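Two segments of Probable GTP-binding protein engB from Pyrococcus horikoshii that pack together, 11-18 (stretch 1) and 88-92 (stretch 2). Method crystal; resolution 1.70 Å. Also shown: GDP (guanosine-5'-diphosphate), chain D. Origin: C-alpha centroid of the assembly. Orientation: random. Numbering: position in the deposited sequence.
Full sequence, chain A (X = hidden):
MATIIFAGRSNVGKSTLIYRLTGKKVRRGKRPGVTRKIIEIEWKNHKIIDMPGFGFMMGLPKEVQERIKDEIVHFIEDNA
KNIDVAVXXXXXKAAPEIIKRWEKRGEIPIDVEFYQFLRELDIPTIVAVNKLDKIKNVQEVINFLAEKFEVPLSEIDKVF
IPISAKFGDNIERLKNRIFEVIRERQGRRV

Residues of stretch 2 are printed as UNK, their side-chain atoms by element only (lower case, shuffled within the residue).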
ATOM      1  N   ASN A  11      -7.266  -7.376   0.882  1.00 10.73           N
ATOM      2  CA  ASN A  11      -7.513  -8.081  -0.366  1.00 10.53           C
ATOM      3  C   ASN A  11      -7.012  -7.380  -1.627  1.00 10.16           C
ATOM      4  O   ASN A  11      -7.421  -7.759  -2.748  1.00 12.81           O
ATOM      5  CB  ASN A  11      -9.008  -8.437  -0.497  1.00 13.74           C
ATOM      6  CG  ASN A  11      -9.216  -9.869  -1.034  1.00 16.19           C
ATOM      7  OD1 ASN A  11      -8.792 -10.874  -0.397  1.00 16.41           O
ATOM      8  ND2 ASN A  11      -9.811  -9.966  -2.219  1.00 16.35           N
ATOM      9  N   VAL A  12      -6.095  -6.405  -1.495  1.00  7.08           N
ATOM     10  CA  VAL A  12      -5.599  -5.694  -2.720  1.00  6.85           C
ATOM     11  C   VAL A  12      -4.436  -6.474  -3.318  1.00  7.14           C
ATOM     12  O   VAL A  12      -3.974  -6.147  -4.415  1.00  9.00           O
ATOM     13  CB  VAL A  12      -5.121  -4.214  -2.422  1.00  5.87           C
ATOM     14  CG1 VAL A  12      -6.316  -3.331  -1.916  1.00  7.70           C
ATOM     15  CG2 VAL A  12      -3.974  -4.196  -1.356  1.00  7.83           C
ATOM     16  N   GLY A  13      -3.900  -7.421  -2.541  1.00  7.85           N
ATOM     17  CA  GLY A  13      -2.779  -8.263  -2.937  1.00  8.59           C
ATOM     18  C   GLY A  13      -1.452  -7.919  -2.264  1.00  7.80           C
ATOM     19  O   GLY A  13      -0.396  -8.198  -2.781  1.00 10.95           O
ATOM     20  N   LYS A  14      -1.514  -7.300  -1.108  1.00  7.39           N
ATOM     21  CA  LYS A  14      -0.291  -6.924  -0.402  1.00  8.85           C
ATOM     22  C   LYS A  14       0.539  -8.101   0.041  1.00  9.10           C
ATOM     23  O   LYS A  14       1.762  -8.123  -0.208  1.00 10.02           O
ATOM     24  CB  LYS A  14      -0.678  -6.034   0.769  1.00  9.25           C
ATOM     25  CG  LYS A  14       0.500  -5.622   1.661  1.00  8.06           C
ATOM     26  CD  LYS A  14       0.103  -4.391   2.556  1.00  9.36           C
ATOM     27  CE  LYS A  14      -0.993  -4.693   3.565  1.00 10.61           C
ATOM     28  NZ  LYS A  14      -0.513  -5.793   4.459  1.00 11.87           N
ATOM     29  N   SER A  15      -0.067  -9.106   0.683  1.00  8.99           N
ATOM     30  CA  SER A  15       0.739 -10.261   1.106  1.00 10.46           C
ATOM     31  C   SER A  15       1.295 -10.976  -0.137  1.00 11.51           C
ATOM     32  O   SER A  15       2.441 -11.456  -0.102  1.00 12.91           O
ATOM     33  CB  SER A  15      -0.076 -11.235   1.977  1.00 12.91           C
ATOM     34  OG  SER A  15      -1.198 -11.687   1.244  1.00 18.78           O
ATOM     35  N   THR A  16       0.515 -11.098  -1.221  1.00  9.79           N
ATOM     36  CA  THR A  16       1.030 -11.676  -2.463  1.00  9.84           C
ATOM     37  C   THR A  16       2.246 -10.879  -3.008  1.00 10.96           C
ATOM     38  O   THR A  16       3.284 -11.442  -3.406  1.00 11.60           O
ATOM     39  CB  THR A  16      -0.060 -11.719  -3.586  1.00  9.34           C
ATOM     40  OG1 THR A  16      -1.176 -12.510  -3.141  1.00 12.25           O
ATOM     41  CG2 THR A  16       0.511 -12.432  -4.821  1.00 10.47           C
ATOM     42  N   LEU A  17       2.162  -9.564  -2.982  1.00 10.67           N
ATOM     43  CA  LEU A  17       3.266  -8.723  -3.480  1.00  9.83           C
ATOM     44  C   LEU A  17       4.524  -8.935  -2.608  1.00 10.01           C
ATOM     45  O   LEU A  17       5.625  -9.068  -3.102  1.00  8.72           O
ATOM     46  CB  LEU A  17       2.851  -7.237  -3.440  1.00  9.88           C
ATOM     47  CG  LEU A  17       3.936  -6.199  -3.684  1.00 12.14           C
ATOM     48  CD1 LEU A  17       4.712  -6.510  -4.981  1.00 12.68           C
ATOM     49  CD2 LEU A  17       3.299  -4.837  -3.731  1.00 12.47           C
ATOM     50  N   ILE A  18       4.351  -8.965  -1.292  1.00 10.18           N
ATOM     51  CA  ILE A  18       5.492  -9.160  -0.396  1.00 11.11           C
ATOM     52  C   ILE A  18       6.160 -10.493  -0.660  1.00 12.15           C
ATOM     53  O   ILE A  18       7.413 -10.595  -0.620  1.00 11.40           O
ATOM     54  CB  ILE A  18       5.078  -9.052   1.061  1.00 11.04           C
ATOM     55  CG1 ILE A  18       4.790  -7.583   1.371  1.00  9.00           C
ATOM     56  CG2 ILE A  18       6.235  -9.563   1.969  1.00 11.15           C
ATOM     57  CD1 ILE A  18       4.204  -7.287   2.707  1.00 11.12           C
ATOM     58  N   UNK A  88       2.341   1.862  -0.747  1.00  8.31           N
ATOM     59  CA  UNK A  88       0.919   1.703  -0.545  1.00  8.46           C
ATOM     60  C   UNK A  88       0.458   0.839  -1.716  1.00  9.05           C
ATOM     61  O   UNK A  88       0.578   1.227  -2.877  1.00  8.83           O
ATOM     62  c   UNK A  88       0.187   3.078  -0.573  1.00  9.30           C
ATOM     63  c   UNK A  88      -1.855   4.485  -0.829  1.00 10.11           C
ATOM     64  c   UNK A  88      -1.345   3.051  -0.740  1.00 12.02           C
ATOM     65  c   UNK A  88      -2.063   2.333   0.389  1.00 10.95           C
ATOM     66  N   UNK A  89      -0.093  -0.330  -1.400  1.00  7.72           N
ATOM     67  CA  UNK A  89      -0.617  -1.238  -2.428  1.00  7.29           C
ATOM     68  C   UNK A  89      -2.080  -0.927  -2.628  1.00  8.70           C
ATOM     69  O   UNK A  89      -2.797  -0.867  -1.668  1.00  9.23           O
ATOM     70  c   UNK A  89       0.906  -2.909  -1.359  1.00  6.22           C
ATOM     71  c   UNK A  89      -0.513  -2.665  -1.944  1.00  6.41           C
ATOM     72  c   UNK A  89      -0.776  -3.612  -3.091  1.00  7.19           C
ATOM     73  N   UNK A  90      -2.512  -0.688  -3.868  1.00 10.09           N
ATOM     74  CA  UNK A  90      -3.930  -0.462  -4.173  1.00  9.67           C
ATOM     75  C   UNK A  90      -4.345  -1.437  -5.224  1.00  9.59           C
ATOM     76  O   UNK A  90      -3.523  -1.974  -5.972  1.00  9.55           O
ATOM     77  c   UNK A  90      -4.263   0.957  -4.664  1.00 10.55           C
ATOM     78  c   UNK A  90      -3.740   1.994  -3.583  1.00 12.03           C
ATOM     79  c   UNK A  90      -3.656   1.206  -5.984  1.00 11.94           C
ATOM     80  N   UNK A  91      -5.656  -1.668  -5.293  1.00  8.84           N
ATOM     81  CA  UNK A  91      -6.209  -2.604  -6.264  1.00 11.06           C
ATOM     82  C   UNK A  91      -6.613  -1.642  -7.403  1.00 10.99           C
ATOM     83  O   UNK A  91      -7.550  -0.903  -7.248  1.00 10.90           O
ATOM     84  o   UNK A  91      -8.111  -3.900  -7.802  1.00  9.80           O
ATOM     85  c   UNK A  91      -7.410  -3.310  -5.613  1.00 10.44           C
ATOM     86  c   UNK A  91      -8.206  -4.157  -6.583  1.00 11.95           C
ATOM     87  o   UNK A  91      -8.938  -5.050  -6.102  1.00 11.11           O
ATOM     88  N   UNK A  92      -5.850  -1.661  -8.502  1.00 11.14           N
ATOM     89  CA  UNK A  92      -6.098  -0.732  -9.612  1.00 12.51           C
ATOM     90  C   UNK A  92      -7.492  -0.831 -10.232  1.00 14.04           C
ATOM     91  O   UNK A  92      -8.063   0.172 -10.703  1.00 15.53           O
TER
HETATM   92  PB  GDP D1401      -4.000  -8.912   0.982  1.00 11.40           P
HETATM   93  O1B GDP D1401      -5.231  -9.091   1.806  1.00 11.82           O
HETATM   94  O2B GDP D1401      -3.937  -7.450   0.382  1.00 11.08           O
HETATM   95  O3B GDP D1401      -2.708  -9.510   1.498  1.00 10.03           O
HETATM   96  O3A GDP D1401      -4.284  -9.767  -0.326  1.00 11.92           O
HETATM   97  PA  GDP D1401      -3.810 -11.158  -0.953  1.00 12.53           P
HETATM   98  O1A GDP D1401      -2.379 -11.085  -1.316  1.00 10.79           O
HETATM   99  O2A GDP D1401      -4.107 -12.337   0.045  1.00 12.51           O
HETATM  100  O5' GDP D1401      -4.596 -11.235  -2.349  1.00 12.75           O
HETATM  101  C5' GDP D1401      -5.977 -11.160  -2.159  1.00 12.14           C
HETATM  102  C4' GDP D1401      -6.702 -11.707  -3.395  1.00 12.12           C
HETATM  103  O4' GDP D1401      -6.263 -10.959  -4.614  1.00 13.55           O
HETATM  104  C3' GDP D1401      -6.424 -13.122  -3.771  1.00 14.50           C
HETATM  105  O3' GDP D1401      -7.424 -14.073  -4.158  1.00 16.67           O
HETATM  106  C2' GDP D1401      -5.172 -13.041  -4.671  1.00 14.18           C
HETATM  107  O2' GDP D1401      -5.135 -14.215  -5.568  1.00 17.69           O
HETATM  108  C1' GDP D1401      -5.638 -11.891  -5.569  1.00 12.40           C
HETATM  109  N9  GDP D1401      -4.552 -11.159  -6.236  1.00 13.37           N
HETATM  110  C8  GDP D1401      -3.363 -10.641  -5.674  1.00 14.21           C
HETATM  111  N7  GDP D1401      -2.675 -10.044  -6.585  1.00 11.33           N
HETATM  112  C5  GDP D1401      -3.343 -10.125  -7.778  1.00 12.38           C
HETATM  113  C6  GDP D1401      -3.103  -9.668  -9.110  1.00 15.03           C
HETATM  114  O6  GDP D1401      -2.118  -9.064  -9.403  1.00 15.24           O
HETATM  115  N1  GDP D1401      -4.047  -9.935 -10.098  1.00 14.83           N
HETATM  116  C2  GDP D1401      -5.184 -10.633  -9.805  1.00 15.90           C
HETATM  117  N2  GDP D1401      -6.082 -10.878 -10.818  1.00 13.48           N
HETATM  118  N3  GDP D1401      -5.431 -11.071  -8.579  1.00 14.43           N
HETATM  119  C4  GDP D1401      -4.540 -10.837  -7.550  1.00 13.24           C

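Stretch 1 is a phosphate-binding loop that turns into a helix at Lys14, and stretch 2 is the end of a buried strand packed against it.

Position 88 carries four side-chain carbons, forked at the second, with no heteroatom. Its CA-to-CB bond points away from stretch 1, and its nearest side-chain atom, a terminal carbon of the fork, is 7.0 Å from Val12 CG2. Four carbons with the fork at the second, rather than at CB, define leucine. Leu88 is buried, so a purely apolar side chain suits it, although, even with its end coming nearer, it makes no contact with stretch 1.

Position 89 has three carbons, one carrying the other two, and its CB points toward stretch 1. One methyl lies 3.7 Å from Val12 CG2; the other lies 3.9 Å from Leu17 CD2 and 4.1 Å from Lys14 CG. A CB bearing two carbons and no oxygen is valine. In Val89 the fork at CB lets the methyls reach three neighbours: CG1 packs closest to Val12, and CG2 is the nearer methyl to Leu17 CD2 and Lys14 CG.

Position 90 again shows three carbons branching at the first, but its CB points away, as the alternation of a strand requires. This is a second valine. Val90 meets stretch 1 through its backbone, its C lying 4.0 Å from Val12 CB, and the buried setting suits its apolar side chain.

Position 91 has two carbons, the second carrying two oxygens: a short carboxylate, hence aspartate. CB points toward stretch 1 and lies 3.9 Å from Val12 CG1. The carboxylate of Asp91 makes no hydrogen bond to stretch 1; it caps a backbone N just past stretch 2, a role suited to a short acidic side chain before a helix.

Position 92 has no side-chain atoms at all, so it is glycine. Gly92 lies beyond the reach of stretch 1, and an ideal CB would find nothing of that stretch within 5.5 Å; the contact therefore does not explain its small size.

The contact is apolar packing without a cross-stretch hydrogen bond, burying 281 Å² in total. Val12 sits over the strand, its CG2 3.5 Å from Val89 O and its CG1 3.8 Å from Asp91 N, and Leu17 adds a second contact one helical turn beyond Gly13. Backbone amides of the loop and the first helical turn bind GDP: Lys14 N donates to GDP O2B and Ser15 N to GDP O3B, both at 2.8 Å.

Stretch 2 (88-92) LVVDG
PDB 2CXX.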